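Local coordinates for protein TetR-like transcriptional regulator (Rhodococcus, PDB 3F1B) that probably binds operator DNA through an N-terminal helix-turn-helix and so regulates transcription, as other TetR-family regulators do, at residues Gln17-Ala22 with Lys48-Leu53; Val24-Asp29 with Ala41-Ile46; Glu89-Ala94 with Ser188-Gly193. All coordinates share one frame; numbering follows the deposited sequence.

Interaction 1 of 3, residues Gln17-Ala22 with Lys48-Leu53; sequences QQMLDA and KPMLYL. With SO4 (sulfate ion), chain C.
In the predicted helix-turn-helix of this TetR-type regulator, the recognition helix 48-54 is anchored to the long first helix, 12-30, by Met19, a selenomethionine, which reaches across to Met50 and Leu51. Met19 leaves its helix with CG beside the backbone N (chi1 -84°) and runs extended from there, spanning the gap between the helices and carrying its methyl to the other backbone: CE lies 3.5 Å from Leu51 CA. Two side chains flank that methyl. Leu51 CD2 is 3.9 Å from Met19 CE, the two chains sliding past each other in opposite directions, and the CE atoms of Met19 and Met50, also a selenomethionine, meet tip to tip at 3.7 Å. Ile46 also touches Met19, while Leu51 packs on Met37 and Ile40 of helix 37-43, so the apolar patch belongs to all three helices of the DNA-binding domain.

From the same helix as Leu51, Lys48 and Tyr52, one turn apart, reach together to a sulfate ion, probably acquired from the crystallisation liquor, which is also hydrogen-bonded to the backbone N atoms of Met37 and Asp38. The anion is consistent with a site for DNA phosphate, though that is inference. Lys48 NZ additionally forms a salt bridge with Asp38; an alanine here would probably leave that carboxylate without its mate and weaken the hold on the anion. Both side-chain bonds are weak and converge on one oxygen: SO4 O2 lies 3.4 Å from Lys48 NZ and, at the ring edge, 3.2 Å from Tyr52 OH.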
loop_
_atom_site.group_PDB
_atom_site.type_symbol
_atom_site.label_atom_id
_atom_site.label_comp_id
_atom_site.label_asym_id
_atom_site.label_seq_id
_atom_site.Cartn_x
_atom_site.Cartn_y
_atom_site.Cartn_z
ATOM N N GLN A 17 -8.776 11.068 24.133
ATOM C CA GLN A 17 -8.290 9.721 23.930
ATOM C C GLN A 17 -9.426 8.726 23.743
ATOM O O GLN A 17 -9.272 7.764 22.977
ATOM C CB GLN A 17 -7.301 9.297 25.023
ATOM C CG GLN A 17 -7.244 7.801 25.356
ATOM C CD GLN A 17 -7.965 7.464 26.673
ATOM O OE1 GLN A 17 -7.333 7.048 27.640
ATOM N NE2 GLN A 17 -9.283 7.680 26.722
ATOM N N GLN A 18 -10.568 8.966 24.382
ATOM C CA GLN A 18 -11.707 8.078 24.187
ATOM C C GLN A 18 -12.314 8.207 22.795
ATOM O O GLN A 18 -12.749 7.202 22.206
ATOM C CB GLN A 18 -12.764 8.359 25.211
ATOM C CG GLN A 18 -12.517 7.715 26.510
ATOM C CD GLN A 18 -13.611 8.052 27.494
ATOM O OE1 GLN A 18 -14.692 8.516 27.103
ATOM N NE2 GLN A 18 -13.342 7.839 28.777
HETATM N N MSE A 19 -12.335 9.433 22.268
HETATM C CA MSE A 19 -12.905 9.710 20.947
HETATM C C MSE A 19 -12.003 9.194 19.842
HETATM O O MSE A 19 -12.476 8.740 18.829
HETATM C CB MSE A 19 -13.082 11.212 20.743
HETATM C CG MSE A 19 -14.354 11.759 21.313
HETATM SE SE MSE A 19 -14.424 13.722 21.373
HETATM C CE MSE A 19 -16.348 13.881 21.583
ATOM N N LEU A 20 -10.704 9.307 20.030
ATOM C CA LEU A 20 -9.746 8.881 19.043
ATOM C C LEU A 20 -9.618 7.348 18.985
ATOM O O LEU A 20 -9.495 6.763 17.895
ATOM C CB LEU A 20 -8.405 9.611 19.253
ATOM C CG LEU A 20 -8.410 11.139 18.936
ATOM C CD1 LEU A 20 -7.180 11.838 19.472
ATOM C CD2 LEU A 20 -8.557 11.509 17.473
ATOM N N ASP A 21 -9.716 6.693 20.141
ATOM C CA ASP A 21 -9.718 5.226 20.188
ATOM C C ASP A 21 -10.900 4.638 19.440
ATOM O O ASP A 21 -10.806 3.593 18.790
ATOM C CB ASP A 21 -9.805 4.746 21.638
ATOM C CG ASP A 21 -8.537 4.980 22.402
ATOM O OD1 ASP A 21 -8.514 4.727 23.612
ATOM O OD2 ASP A 21 -7.543 5.422 21.799
ATOM N N ALA A 22 -12.036 5.295 19.577
ATOM C CA ALA A 22 -13.267 4.831 18.952
ATOM C C ALA A 22 -13.266 5.104 17.441
ATOM O O ALA A 22 -13.876 4.365 16.674
ATOM C CB ALA A 22 -14.442 5.528 19.597
ATOM N N LYS A 48 -23.451 12.703 19.501
ATOM C CA LYS A 48 -22.998 13.129 18.181
ATOM C C LYS A 48 -22.709 14.658 18.168
ATOM O O LYS A 48 -21.638 15.079 17.711
ATOM C CB LYS A 48 -24.012 12.721 17.118
ATOM C CG LYS A 48 -23.502 12.730 15.703
ATOM C CD LYS A 48 -24.539 12.080 14.755
ATOM C CE LYS A 48 -24.114 12.121 13.252
ATOM N NZ LYS A 48 -25.318 12.125 12.316
ATOM N N PRO A 49 -23.647 15.483 18.694
ATOM C CA PRO A 49 -23.340 16.894 18.901
ATOM C C PRO A 49 -22.008 17.122 19.632
ATOM O O PRO A 49 -21.267 18.051 19.265
ATOM C CB PRO A 49 -24.517 17.401 19.761
ATOM C CG PRO A 49 -25.656 16.473 19.483
ATOM C CD PRO A 49 -25.084 15.190 18.887
HETATM N N MSE A 50 -21.724 16.302 20.648
HETATM C CA MSE A 50 -20.468 16.350 21.385
HETATM C C MSE A 50 -19.266 16.201 20.483
HETATM O O MSE A 50 -18.377 17.063 20.485
HETATM C CB MSE A 50 -20.421 15.241 22.410
HETATM C CG MSE A 50 -20.726 15.688 23.805
HETATM SE SE MSE A 50 -19.167 16.682 24.424
HETATM C CE MSE A 50 -17.977 15.137 24.698
ATOM N N LEU A 51 -19.241 15.105 19.719
ATOM C CA LEU A 51 -18.175 14.837 18.756
ATOM C C LEU A 51 -17.867 16.067 17.860
ATOM O O LEU A 51 -16.712 16.467 17.699
ATOM C CB LEU A 51 -18.575 13.645 17.880
ATOM C CG LEU A 51 -17.677 12.434 17.703
ATOM C CD1 LEU A 51 -17.957 11.808 16.372
ATOM C CD2 LEU A 51 -16.216 12.717 17.823
ATOM N N TYR A 52 -18.908 16.661 17.285
ATOM C CA TYR A 52 -18.726 17.813 16.395
ATOM C C TYR A 52 -18.159 19.038 17.080
ATOM O O TYR A 52 -17.511 19.866 16.430
ATOM C CB TYR A 52 -20.039 18.176 15.719
ATOM C CG TYR A 52 -20.339 17.294 14.562
ATOM C CD1 TYR A 52 -21.094 16.165 14.725
ATOM C CD2 TYR A 52 -19.831 17.574 13.306
ATOM C CE1 TYR A 52 -21.349 15.329 13.658
ATOM C CE2 TYR A 52 -20.085 16.757 12.221
ATOM C CZ TYR A 52 -20.853 15.635 12.396
ATOM O OH TYR A 52 -21.135 14.798 11.327
ATOM N N LEU A 53 -18.413 19.171 18.380
ATOM C CA LEU A 53 -17.779 20.247 19.153
ATOM C C LEU A 53 -16.262 20.022 19.358
ATOM O O LEU A 53 -15.563 20.938 19.757
ATOM C CB LEU A 53 -18.505 20.533 20.503
ATOM C CG LEU A 53 -19.964 21.004 20.517
ATOM C CD1 LEU A 53 -20.482 21.076 21.914
ATOM C CD2 LEU A 53 -20.095 22.354 19.850
HETATM S S SO4 C . -22.358 11.056 9.506
HETATM O O1 SO4 C . -22.683 10.073 10.533
HETATM O O2 SO4 C . -22.740 12.358 10.066
HETATM O O3 SO4 C . -20.932 11.015 9.169
HETATM O O4 SO4 C . -23.127 10.795 8.292
#

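Interaction 2 of 3, residues Val24-Asp29 with Ala41-Ile46; sequences VDVFSD and AAKAEI
Asp25 and Val26, neighbours on the first helix, meet a single long side chain, that of Lys43 at the end of helix 37-43, and they illustrate how a lysine can make a contact through its methylenes while its charge stays near but unengaged by the aspartate. Asp25 comes first. The two side chains cross at about a right angle, with Asp25 OD1 3.9 Å from Lys43 CD. The ammonium is near but not paired, Lys43 NZ being 4.4 Å from Asp25 OD1, beyond a salt bridge, so any attraction is probably diffuse. Val26 follows with the tighter approach. One methyl, CG2, is set beside the backbone N by the side-chain torsion (chi1 -164°) and rests 3.6 Å from Lys43 CG, with Lys43 CB a little farther off. The lysine bends at chi2 (-93°), which turns its outer part away from the valine methyl. One helical turn beyond Asp25, the acidic Asp29 adds a second negative charge, its OD2 5.4 Å from Lys43 NZ, too far for pairing. Past Lys43 the chain leaves the helix through a Schellman motif, Glu45 having positive phi.

In the fold, Lys43 also packs on Ala22, and Val26 on Thr35 of the connecting loop. Other residues of the same helix turn elsewhere: Val24 meets helices 58-77 and 106-115, and Phe27 sets its ring edge-to-face with Phe62, so helix 12-30 lies between helix 37-43 and these two helices.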
loop_
_atom_site.group_PDB
_atom_site.type_symbol
_atom_site.label_atom_id
_atom_site.label_comp_id
_atom_site.label_asym_id
_atom_site.label_seq_id
_atom_site.Cartn_x
_atom_site.Cartn_y
_atom_site.Cartn_z
ATOM N N VAL A 24 -10.551 5.207 15.671
ATOM C CA VAL A 24 -9.597 4.279 15.123
ATOM C C VAL A 24 -10.323 2.971 14.766
ATOM O O VAL A 24 -10.268 2.512 13.603
ATOM C CB VAL A 24 -8.367 4.090 16.042
ATOM C CG1 VAL A 24 -7.504 2.951 15.572
ATOM C CG2 VAL A 24 -7.512 5.295 15.964
ATOM N N ASP A 25 -11.006 2.402 15.751
ATOM C CA ASP A 25 -11.933 1.276 15.553
ATOM C C ASP A 25 -12.720 1.398 14.262
ATOM O O ASP A 25 -12.489 0.662 13.287
ATOM C CB ASP A 25 -12.940 1.216 16.707
ATOM C CG ASP A 25 -12.287 0.922 18.046
ATOM O OD1 ASP A 25 -13.037 0.655 19.013
ATOM O OD2 ASP A 25 -11.032 0.959 18.149
ATOM N N VAL A 26 -13.623 2.365 14.254
ATOM C CA VAL A 26 -14.531 2.509 13.152
ATOM C C VAL A 26 -13.790 2.726 11.832
ATOM O O VAL A 26 -14.193 2.178 10.801
ATOM C CB VAL A 26 -15.596 3.611 13.418
ATOM C CG1 VAL A 26 -16.741 3.461 12.435
ATOM C CG2 VAL A 26 -16.121 3.531 14.852
ATOM N N PHE A 27 -12.710 3.501 11.834
ATOM C CA PHE A 27 -11.998 3.716 10.582
ATOM C C PHE A 27 -11.316 2.428 10.087
ATOM O O PHE A 27 -11.320 2.134 8.882
ATOM C CB PHE A 27 -10.967 4.818 10.713
ATOM C CG PHE A 27 -11.522 6.194 10.622
ATOM C CD1 PHE A 27 -12.354 6.561 9.561
ATOM C CD2 PHE A 27 -11.160 7.166 11.595
ATOM C CE1 PHE A 27 -12.871 7.869 9.483
ATOM C CE2 PHE A 27 -11.638 8.455 11.538
ATOM C CZ PHE A 27 -12.515 8.821 10.466
ATOM N N SER A 28 -10.715 1.670 11.010
ATOM C CA SER A 28 -10.050 0.412 10.640
ATOM C C SER A 28 -11.083 -0.673 10.335
ATOM O O SER A 28 -10.915 -1.442 9.402
ATOM C CB SER A 28 -9.034 -0.057 11.694
ATOM O OG SER A 28 -9.687 -0.527 12.859
ATOM N N ASP A 29 -12.157 -0.718 11.113
ATOM C CA ASP A 29 -13.249 -1.633 10.852
ATOM C C ASP A 29 -13.836 -1.457 9.446
ATOM O O ASP A 29 -13.978 -2.421 8.708
ATOM C CB ASP A 29 -14.336 -1.451 11.914
ATOM C CG ASP A 29 -15.225 -2.692 12.079
ATOM O OD1 ASP A 29 -14.825 -3.790 11.628
ATOM O OD2 ASP A 29 -16.327 -2.580 12.674
ATOM N N ALA A 41 -19.460 8.188 17.143
ATOM C CA ALA A 41 -20.161 8.717 18.371
ATOM C C ALA A 41 -20.731 7.613 19.258
ATOM O O ALA A 41 -20.523 7.639 20.471
ATOM C CB ALA A 41 -21.257 9.722 18.024
ATOM N N ALA A 42 -21.433 6.645 18.662
ATOM C CA ALA A 42 -21.875 5.444 19.418
ATOM C C ALA A 42 -20.717 4.684 20.096
ATOM O O ALA A 42 -20.828 4.342 21.284
ATOM C CB ALA A 42 -22.685 4.502 18.541
ATOM N N LYS A 43 -19.628 4.447 19.350
ATOM C CA LYS A 43 -18.436 3.716 19.852
ATOM C C LYS A 43 -17.756 4.386 21.046
ATOM O O LYS A 43 -17.341 3.735 22.010
ATOM C CB LYS A 43 -17.405 3.501 18.729
ATOM C CG LYS A 43 -17.654 2.250 17.889
ATOM C CD LYS A 43 -16.894 0.994 18.401
ATOM C CE LYS A 43 -17.626 -0.285 18.000
ATOM N NZ LYS A 43 -16.709 -1.455 17.909
ATOM N N ALA A 44 -17.630 5.697 20.962
ATOM C CA ALA A 44 -17.107 6.492 22.062
ATOM C C ALA A 44 -18.170 6.678 23.149
ATOM O O ALA A 44 -17.907 7.279 24.188
ATOM C CB ALA A 44 -16.622 7.846 21.530
ATOM N N GLU A 45 -19.364 6.168 22.888
ATOM C CA GLU A 45 -20.509 6.334 23.795
ATOM C C GLU A 45 -20.690 7.790 24.266
ATOM O O GLU A 45 -21.011 8.070 25.436
ATOM C CB GLU A 45 -20.408 5.385 24.988
ATOM C CG GLU A 45 -19.849 4.015 24.640
ATOM C CD GLU A 45 -20.091 2.984 25.729
ATOM O OE1 GLU A 45 -21.270 2.730 26.045
ATOM O OE2 GLU A 45 -19.100 2.414 26.253
ATOM N N ILE A 46 -20.470 8.707 23.329
ATOM C CA ILE A 46 -20.647 10.119 23.555
ATOM C C ILE A 46 -21.746 10.582 22.597
ATOM O O ILE A 46 -22.163 9.828 21.707
ATOM C CB ILE A 46 -19.283 10.849 23.393
ATOM C CG1 ILE A 46 -19.078 11.814 24.546
ATOM C CG2 ILE A 46 -19.088 11.487 22.010
ATOM C CD1 ILE A 46 -19.067 11.135 25.894
#

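Interaction 3 of 3, residues Glu89-Ala94 with Ser188-Gly193; sequences EQLRRA and SLAWRG
The all-helical C-terminal domain of this TetR-like protein brings together helices 87-104 and 179-196, distant in sequence, through Leu91 set against Ala190 and Trp191. Between the two segments the contact is apolar; the salt bridges lie within segment 89-94.

The apolar part centres on Leu91 CD1. It lies 3.9 Å from Ala190 CB and 3.8 Å from Trp191 NE1, and it approaches the indole obliquely, with CE2 and CZ2 only slightly farther. Leu91 and Trp191 run past each other in opposite directions. The leucine carries CG anti to the backbone N (chi1 -156°), which directs the branch to the other helix, whereas Trp191 swings the end of its indole nearer than its first bond alone would bring it. Leu161 of helix 153-173 touches both Leu91 and Ala190, and Leu140 of helix 126-143 packs on Leu91 and Trp191, so these two helices also pack against the contact. On the same helix as Ala190, Leu189 packs on Leu189 of the second subunit, so the neighbourhood reaches the dimer interface.

Aromatic and charged groups come next. Trp191 makes a cation-pi interaction with Arg88, a further link between the same two helices. Within segment 89-94, Glu89, Arg92 and Arg93 form a salt-bridge network in which one carboxylate oxygen serves two arginines: Glu89 OE1 is 2.7 Å from Arg92 NH2 and 2.6 Å from Arg93 NE. Toward Arg93 it offers its anti lone pair and sits 20° out of the guanidinium plane of Arg93. The other oxygen, Glu89 OE2, stands 3.0 Å above the centre of the Arg92 guanidinium.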
loop_
_atom_site.group_PDB
_atom_site.type_symbol
_atom_site.label_atom_id
_atom_site.label_comp_id
_atom_site.label_asym_id
_atom_site.label_seq_id
_atom_site.Cartn_x
_atom_site.Cartn_y
_atom_site.Cartn_z
ATOM N N GLU A 89 22.304 -2.385 13.788
ATOM C CA GLU A 89 21.544 -2.452 15.018
ATOM C C GLU A 89 20.427 -1.417 14.960
ATOM O O GLU A 89 19.353 -1.624 15.525
ATOM C CB GLU A 89 22.451 -2.258 16.219
ATOM C CG GLU A 89 21.722 -2.250 17.542
ATOM C CD GLU A 89 21.010 -3.556 17.859
ATOM O OE1 GLU A 89 20.085 -3.505 18.703
ATOM O OE2 GLU A 89 21.363 -4.626 17.299
ATOM N N GLN A 90 20.667 -0.330 14.238
ATOM C CA GLN A 90 19.600 0.642 13.991
ATOM C C GLN A 90 18.476 0.049 13.172
ATOM O O GLN A 90 17.323 0.112 13.571
ATOM C CB GLN A 90 20.148 1.843 13.293
ATOM C CG GLN A 90 21.076 2.615 14.152
ATOM C CD GLN A 90 21.601 3.829 13.445
ATOM O OE1 GLN A 90 21.719 4.913 14.045
ATOM N NE2 GLN A 90 21.923 3.672 12.157
ATOM N N LEU A 91 18.841 -0.576 12.062
ATOM C CA LEU A 91 17.920 -1.356 11.211
ATOM C C LEU A 91 17.193 -2.457 11.988
ATOM O O LEU A 91 15.957 -2.497 12.015
ATOM C CB LEU A 91 18.683 -1.965 10.023
ATOM C CG LEU A 91 17.926 -2.334 8.723
ATOM C CD1 LEU A 91 18.054 -3.822 8.330
ATOM C CD2 LEU A 91 16.491 -1.907 8.704
ATOM N N ARG A 92 17.944 -3.338 12.641
ATOM C CA ARG A 92 17.297 -4.319 13.505
ATOM C C ARG A 92 16.337 -3.681 14.558
ATOM O O ARG A 92 15.199 -4.173 14.752
ATOM C CB ARG A 92 18.325 -5.247 14.131
ATOM C CG ARG A 92 17.773 -6.222 15.171
ATOM C CD ARG A 92 18.972 -7.079 15.637
ATOM N NE ARG A 92 19.354 -7.170 17.075
ATOM C CZ ARG A 92 19.007 -6.363 18.089
ATOM N NH1 ARG A 92 19.462 -6.609 19.314
ATOM N NH2 ARG A 92 18.217 -5.313 17.910
ATOM N N ARG A 93 16.737 -2.573 15.193
ATOM C CA ARG A 93 15.862 -2.011 16.239
ATOM C C ARG A 93 14.625 -1.349 15.677
ATOM O O ARG A 93 13.561 -1.352 16.324
ATOM C CB ARG A 93 16.599 -1.040 17.125
ATOM C CG ARG A 93 17.645 -1.700 17.942
ATOM C CD ARG A 93 18.132 -0.710 18.961
ATOM N NE ARG A 93 19.057 -1.363 19.875
ATOM C CZ ARG A 93 19.646 -0.780 20.899
ATOM N NH1 ARG A 93 19.411 0.490 21.148
ATOM N NH2 ARG A 93 20.473 -1.491 21.654
ATOM N N ALA A 94 14.752 -0.813 14.458
ATOM C CA ALA A 94 13.657 -0.173 13.781
ATOM C C ALA A 94 12.674 -1.220 13.299
ATOM O O ALA A 94 11.464 -1.036 13.406
ATOM C CB ALA A 94 14.160 0.671 12.604
ATOM N N SER A 188 17.573 -9.974 6.525
ATOM C CA SER A 188 18.449 -10.605 5.531
ATOM C C SER A 188 18.112 -10.200 4.079
ATOM O O SER A 188 18.982 -10.118 3.230
ATOM C CB SER A 188 18.497 -12.119 5.716
ATOM O OG SER A 188 17.262 -12.702 5.356
ATOM N N LEU A 189 16.850 -9.932 3.805
ATOM C CA LEU A 189 16.499 -9.290 2.556
ATOM C C LEU A 189 17.346 -8.026 2.370
ATOM O O LEU A 189 17.786 -7.723 1.272
ATOM C CB LEU A 189 15.029 -8.940 2.607
ATOM C CG LEU A 189 14.319 -8.199 1.491
ATOM C CD1 LEU A 189 12.841 -8.397 1.725
ATOM C CD2 LEU A 189 14.664 -6.703 1.413
ATOM N N ALA A 190 17.590 -7.303 3.461
ATOM C CA ALA A 190 18.270 -6.021 3.421
ATOM C C ALA A 190 19.772 -6.201 3.233
ATOM O O ALA A 190 20.383 -5.486 2.439
ATOM C CB ALA A 190 18.001 -5.246 4.680
ATOM N N TRP A 191 20.372 -7.134 3.974
ATOM C CA TRP A 191 21.839 -7.348 3.875
ATOM C C TRP A 191 22.256 -8.344 2.765
ATOM O O TRP A 191 23.419 -8.355 2.343
ATOM C CB TRP A 191 22.468 -7.693 5.239
ATOM C CG TRP A 191 22.149 -6.683 6.328
ATOM C CD1 TRP A 191 21.441 -6.918 7.482
ATOM C CD2 TRP A 191 22.509 -5.281 6.359
ATOM N NE1 TRP A 191 21.344 -5.760 8.225
ATOM C CE2 TRP A 191 21.984 -4.741 7.559
ATOM C CE3 TRP A 191 23.221 -4.435 5.495
ATOM C CZ2 TRP A 191 22.154 -3.383 7.917
ATOM C CZ3 TRP A 191 23.390 -3.083 5.857
ATOM C CH2 TRP A 191 22.858 -2.575 7.057
ATOM N N ARG A 192 21.294 -9.132 2.278
ATOM C CA ARG A 192 21.513 -10.110 1.203
ATOM C C ARG A 192 20.875 -9.807 -0.189
ATOM O O ARG A 192 21.388 -10.264 -1.192
ATOM C CB ARG A 192 21.207 -11.542 1.691
ATOM C CG ARG A 192 22.116 -12.059 2.830
ATOM C CD ARG A 192 23.651 -11.892 2.546
ATOM N NE ARG A 192 24.248 -12.941 1.694
ATOM C CZ ARG A 192 24.872 -14.035 2.144
ATOM N NH1 ARG A 192 24.987 -14.247 3.445
ATOM N NH2 ARG A 192 25.386 -14.924 1.295
ATOM N N GLY A 193 19.785 -9.033 -0.260
ATOM C CA GLY A 193 19.435 -8.302 -1.500
ATOM C C GLY A 193 20.517 -7.250 -1.798
ATOM O O GLY A 193 20.755 -6.859 -2.951
#

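How the interactions relate
Interactions 1 and 2 share helix 12-30 and lie about 8 Å apart, centre to centre, where they touch through Ala22 on Ala44 and Met19 on Ile46; together they tie the two helices of the predicted helix-turn-helix to one support. Interaction 1 is buried and purely apolar across its segments, its polar side turned to the sulfate; interaction 2 is only partly buried, joining a valine methyl and an aspartate too far away for a salt bridge to an exposed lysine. Interaction 3, with its centre about 40 Å from that of interaction 1 and on the opposite side of the chain's centre, is again buried and apolar, but belongs to the C-terminal domain close to the second subunit.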